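Local coordinates for protein HIRA (Homo sapiens, PDB 5YJE) that cooperates with ASF1A to promote replication-independent chromatin assembly and is required for the periodic repression of histone gene transcription, at residues Ser143-Ser155 with Gln162-Ile174. Sequence-based numbering, arbitrary orientation.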
loop_
_atom_site.group_PDB
_atom_site.type_symbol
_atom_site.label_atom_id
_atom_site.label_comp_id
_atom_site.label_asym_id
_atom_site.label_seq_id
_atom_site.Cartn_x
_atom_site.Cartn_y
_atom_site.Cartn_z
ATOM N N SER B 143 -1.560 19.795 -6.363
ATOM C CA SER B 143 -2.085 19.320 -5.089
ATOM C C SER B 143 -1.165 18.323 -4.401
ATOM O O SER B 143 -1.591 17.659 -3.447
ATOM C CB SER B 143 -3.464 18.699 -5.302
ATOM O OG SER B 143 -4.314 19.626 -5.963
ATOM N N TYR B 144 0.071 18.182 -4.876
ATOM C CA TYR B 144 1.042 17.286 -4.271
ATOM C C TYR B 144 1.917 18.060 -3.294
ATOM O O TYR B 144 2.471 19.115 -3.636
ATOM C CB TYR B 144 1.891 16.597 -5.343
ATOM C CG TYR B 144 1.103 15.636 -6.227
ATOM C CD1 TYR B 144 0.745 14.370 -5.771
ATOM C CD2 TYR B 144 0.721 15.999 -7.518
ATOM C CE1 TYR B 144 0.019 13.477 -6.597
ATOM C CE2 TYR B 144 -0.013 15.124 -8.337
ATOM C CZ TYR B 144 -0.353 13.868 -7.874
ATOM O OH TYR B 144 -1.059 13.014 -8.698
ATOM N N VAL B 145 2.019 17.543 -2.074
ATOM C CA VAL B 145 2.845 18.117 -1.026
ATOM C C VAL B 145 3.914 17.101 -0.683
ATOM O O VAL B 145 3.607 15.930 -0.435
ATOM C CB VAL B 145 2.021 18.489 0.227
ATOM C CG1 VAL B 145 2.945 19.001 1.340
ATOM C CG2 VAL B 145 0.978 19.547 -0.128
ATOM N N MET B 146 5.160 17.548 -0.681
ATOM C CA MET B 146 6.310 16.706 -0.399
ATOM C C MET B 146 7.035 17.262 0.820
ATOM O O MET B 146 7.354 18.447 0.870
ATOM C CB MET B 146 7.245 16.638 -1.610
ATOM C CG MET B 146 8.490 15.803 -1.367
ATOM S SD MET B 146 9.522 15.505 -2.835
ATOM C CE MET B 146 10.213 17.080 -3.236
ATOM N N ALA B 147 7.288 16.407 1.800
ATOM C CA ALA B 147 8.058 16.770 2.977
ATOM C C ALA B 147 9.319 15.910 3.046
ATOM O O ALA B 147 9.240 14.675 2.982
ATOM C CB ALA B 147 7.214 16.603 4.243
ATOM N N LEU B 148 10.472 16.568 3.162
ATOM C CA LEU B 148 11.756 15.923 3.437
ATOM C C LEU B 148 12.146 16.237 4.878
ATOM O O LEU B 148 12.272 17.412 5.243
ATOM C CB LEU B 148 12.846 16.421 2.480
ATOM C CG LEU B 148 13.234 15.667 1.197
ATOM C CD1 LEU B 148 12.204 15.806 0.094
ATOM C CD2 LEU B 148 14.563 16.176 0.694
ATOM N N THR B 149 12.357 15.205 5.683
ATOM C CA THR B 149 12.559 15.376 7.113
ATOM C C THR B 149 14.037 15.281 7.495
ATOM O O THR B 149 14.894 14.837 6.725
ATOM C CB THR B 149 11.743 14.347 7.909
ATOM O OG1 THR B 149 12.214 13.021 7.625
ATOM C CG2 THR B 149 10.262 14.449 7.574
ATOM N N ALA B 150 14.328 15.729 8.724
ATOM C CA ALA B 150 15.701 15.690 9.225
ATOM C C ALA B 150 16.279 14.288 9.152
ATOM O O ALA B 150 17.456 14.113 8.835
ATOM C CB ALA B 150 15.778 16.186 10.671
ATOM N N ALA B 151 15.469 13.281 9.448
ATOM C CA ALA B 151 15.947 11.914 9.380
ATOM C C ALA B 151 16.246 11.476 7.939
ATOM O O ALA B 151 16.719 10.354 7.739
ATOM C CB ALA B 151 14.928 10.996 10.059
ATOM N N ALA B 152 15.992 12.353 6.962
ATOM C CA ALA B 152 16.154 12.068 5.546
ATOM C C ALA B 152 15.129 11.042 5.046
ATOM O O ALA B 152 15.453 10.135 4.277
ATOM C CB ALA B 152 17.585 11.630 5.229
ATOM N N THR B 153 13.886 11.189 5.478
ATOM C CA THR B 153 12.756 10.528 4.846
ATOM C C THR B 153 11.998 11.518 3.971
ATOM O O THR B 153 12.034 12.734 4.179
ATOM C CB THR B 153 11.794 9.928 5.879
ATOM O OG1 THR B 153 11.257 10.983 6.678
ATOM C CG2 THR B 153 12.501 8.922 6.768
ATOM N N LEU B 154 11.284 10.971 3.000
ATOM C CA LEU B 154 10.601 11.752 1.986
ATOM C C LEU B 154 9.162 11.271 1.937
ATOM O O LEU B 154 8.914 10.057 1.925
ATOM C CB LEU B 154 11.289 11.566 0.617
ATOM C CG LEU B 154 10.843 12.399 -0.595
ATOM C CD1 LEU B 154 11.958 12.377 -1.640
ATOM C CD2 LEU B 154 9.551 11.943 -1.224
ATOM N N SER B 155 8.221 12.205 1.919
ATOM C CA SER B 155 6.808 11.860 1.827
ATOM C C SER B 155 6.139 12.727 0.777
ATOM O O SER B 155 6.512 13.887 0.566
ATOM C CB SER B 155 6.067 12.038 3.149
ATOM O OG SER B 155 6.517 11.141 4.142
ATOM N N GLN B 162 -6.432 13.174 -1.117
ATOM C CA GLN B 162 -6.201 12.835 0.292
ATOM C C GLN B 162 -5.663 11.412 0.447
ATOM O O GLN B 162 -6.030 10.676 1.366
ATOM C CB GLN B 162 -7.460 13.037 1.136
ATOM C CG GLN B 162 -7.995 14.438 1.095
ATOM C CD GLN B 162 -9.301 14.554 1.848
ATOM O OE1 GLN B 162 -9.799 13.569 2.414
ATOM N NE2 GLN B 162 -9.856 15.757 1.886
ATOM N N VAL B 163 -4.744 11.032 -0.429
ATOM C CA VAL B 163 -4.099 9.734 -0.317
ATOM C C VAL B 163 -2.597 9.972 -0.290
ATOM O O VAL B 163 -2.105 10.967 -0.827
ATOM C CB VAL B 163 -4.534 8.793 -1.468
ATOM C CG1 VAL B 163 -3.951 9.248 -2.783
ATOM C CG2 VAL B 163 -4.185 7.344 -1.154
ATOM N N VAL B 164 -1.869 9.094 0.403
ATOM C CA VAL B 164 -0.412 9.174 0.374
ATOM C C VAL B 164 0.066 8.716 -0.993
ATOM O O VAL B 164 -0.497 7.781 -1.584
ATOM C CB VAL B 164 0.215 8.323 1.494
ATOM C CG1 VAL B 164 -0.221 6.846 1.373
ATOM C CG2 VAL B 164 1.734 8.442 1.471
ATOM N N VAL B 165 1.067 9.401 -1.529
ATOM C CA VAL B 165 1.714 8.973 -2.757
ATOM C C VAL B 165 3.026 8.270 -2.468
ATOM O O VAL B 165 3.284 7.180 -2.976
ATOM C CB VAL B 165 1.920 10.169 -3.703
ATOM C CG1 VAL B 165 2.664 9.724 -4.931
ATOM C CG2 VAL B 165 0.581 10.787 -4.058
ATOM N N VAL B 166 3.859 8.876 -1.627
ATOM C CA VAL B 166 5.117 8.281 -1.200
ATOM C C VAL B 166 5.143 8.295 0.321
ATOM O O VAL B 166 5.037 9.365 0.936
ATOM C CB VAL B 166 6.332 9.038 -1.765
ATOM C CG1 VAL B 166 7.607 8.330 -1.369
ATOM C CG2 VAL B 166 6.231 9.187 -3.283
ATOM N N LYS B 167 5.323 7.123 0.927
ATOM C CA LYS B 167 5.236 6.950 2.375
ATOM C C LYS B 167 6.635 6.842 2.972
ATOM O O LYS B 167 7.227 5.763 2.978
ATOM C CB LYS B 167 4.395 5.717 2.706
ATOM C CG LYS B 167 4.361 5.331 4.186
ATOM C CD LYS B 167 3.668 6.378 5.024
ATOM C CE LYS B 167 3.559 5.971 6.503
ATOM N NZ LYS B 167 2.735 4.750 6.723
ATOM N N GLU B 168 7.147 7.961 3.485
ATOM C CA GLU B 168 8.362 8.019 4.317
ATOM C C GLU B 168 9.511 7.150 3.781
ATOM O O GLU B 168 10.046 6.288 4.477
ATOM C CB GLU B 168 8.053 7.625 5.766
ATOM C CG GLU B 168 7.427 8.723 6.617
ATOM C CD GLU B 168 6.254 8.220 7.462
ATOM O OE1 GLU B 168 5.133 8.739 7.264
ATOM O OE2 GLU B 168 6.446 7.305 8.312
ATOM N N GLU B 169 9.913 7.410 2.540
ATOM C CA GLU B 169 11.018 6.665 1.936
ATOM C C GLU B 169 12.336 7.248 2.392
ATOM O O GLU B 169 12.577 8.445 2.223
ATOM C CB GLU B 169 10.940 6.703 0.416
ATOM C CG GLU B 169 9.790 5.904 -0.088
ATOM C CD GLU B 169 9.928 4.413 0.230
ATOM O OE1 GLU B 169 11.043 3.855 0.088
ATOM O OE2 GLU B 169 8.909 3.804 0.604
ATOM N N SER B 170 13.198 6.409 2.946
ATOM C CA SER B 170 14.534 6.876 3.276
ATOM C C SER B 170 15.283 7.312 2.017
ATOM O O SER B 170 15.168 6.699 0.947
ATOM C CB SER B 170 15.324 5.796 3.997
ATOM O OG SER B 170 16.632 6.285 4.255
ATOM N N LEU B 171 16.010 8.415 2.142
ATOM C CA LEU B 171 16.929 8.868 1.109
ATOM C C LEU B 171 18.331 8.289 1.274
ATOM O O LEU B 171 19.253 8.708 0.568
ATOM C CB LEU B 171 16.990 10.402 1.087
ATOM C CG LEU B 171 15.784 11.137 0.507
ATOM C CD1 LEU B 171 16.052 12.642 0.511
ATOM C CD2 LEU B 171 15.544 10.673 -0.908
ATOM N N HIS B 172 18.500 7.343 2.195
ATOM C CA HIS B 172 19.825 6.827 2.511
ATOM C C HIS B 172 20.441 6.095 1.324
ATOM O O HIS B 172 21.631 6.262 1.029
ATOM C CB HIS B 172 19.734 5.912 3.734
ATOM C CG HIS B 172 21.004 5.188 4.048
ATOM N ND1 HIS B 172 22.142 5.835 4.489
ATOM C CD2 HIS B 172 21.315 3.869 3.993
ATOM C CE1 HIS B 172 23.096 4.945 4.695
ATOM N NE2 HIS B 172 22.621 3.745 4.403
ATOM N N SER B 173 19.640 5.294 0.629
ATOM C CA SER B 173 20.116 4.549 -0.532
ATOM C C SER B 173 20.726 5.476 -1.573
ATOM O O SER B 173 21.789 5.192 -2.122
ATOM C CB SER B 173 18.954 3.772 -1.139
ATOM O OG SER B 173 19.416 2.617 -1.765
ATOM N N ILE B 174 20.055 6.590 -1.852
ATOM C CA ILE B 174 20.498 7.545 -2.853
ATOM C C ILE B 174 21.711 8.328 -2.372
ATOM O O ILE B 174 22.583 8.699 -3.169
ATOM C CB ILE B 174 19.327 8.487 -3.177
ATOM C CG1 ILE B 174 18.277 7.757 -3.991
ATOM C CG2 ILE B 174 19.782 9.780 -3.872
ATOM C CD1 ILE B 174 17.145 8.670 -4.281
#
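L171 overlaps L148 and L154 with one methyl each: CD1 meets CD2 of L148 at 3.8 Å, the side chains crossing at about a right angle, while CD2 meets CD1 of L154 at 4.0 Å. With CG of L154 anti to the backbone N (chi1 -174°), its branches divide, CD1 to L171 and CD2 to CG1 of V166 (4.1 Å). Replacing L171 with an alanine would probably open a gap between L148 CD2 and L154 CD1, which rest on its methyls. L171 N donates to O of A152 at 2.8 Å, nearly straight (166°). In the antiparallel hydrogen-bonded pair, E169 N reaches O of L154 (2.9 Å) in the carbonyl plane, whereas L154 N, 2.9 Å from O of E169, lies 36° out of E169's carbonyl plane. E168, left-handed in its backbone, shares L154 with E169 in a G1 beta bulge; its N bonds weakly to OG of S155 (3.3 Å). S170 O receives W212 NE1 from the next sheet. Strand 163-170, paired with 153-158, is an outer strand within this chain of a four-stranded antiparallel sheet, consistent with a propeller blade in this beta-propeller-clan family. Backbone bonds fix the register; between the segments side-chain contacts are mostly apolar and no salt bridge crosses, E169 leading away to a weak, long ion pair with K167 of the third subunit.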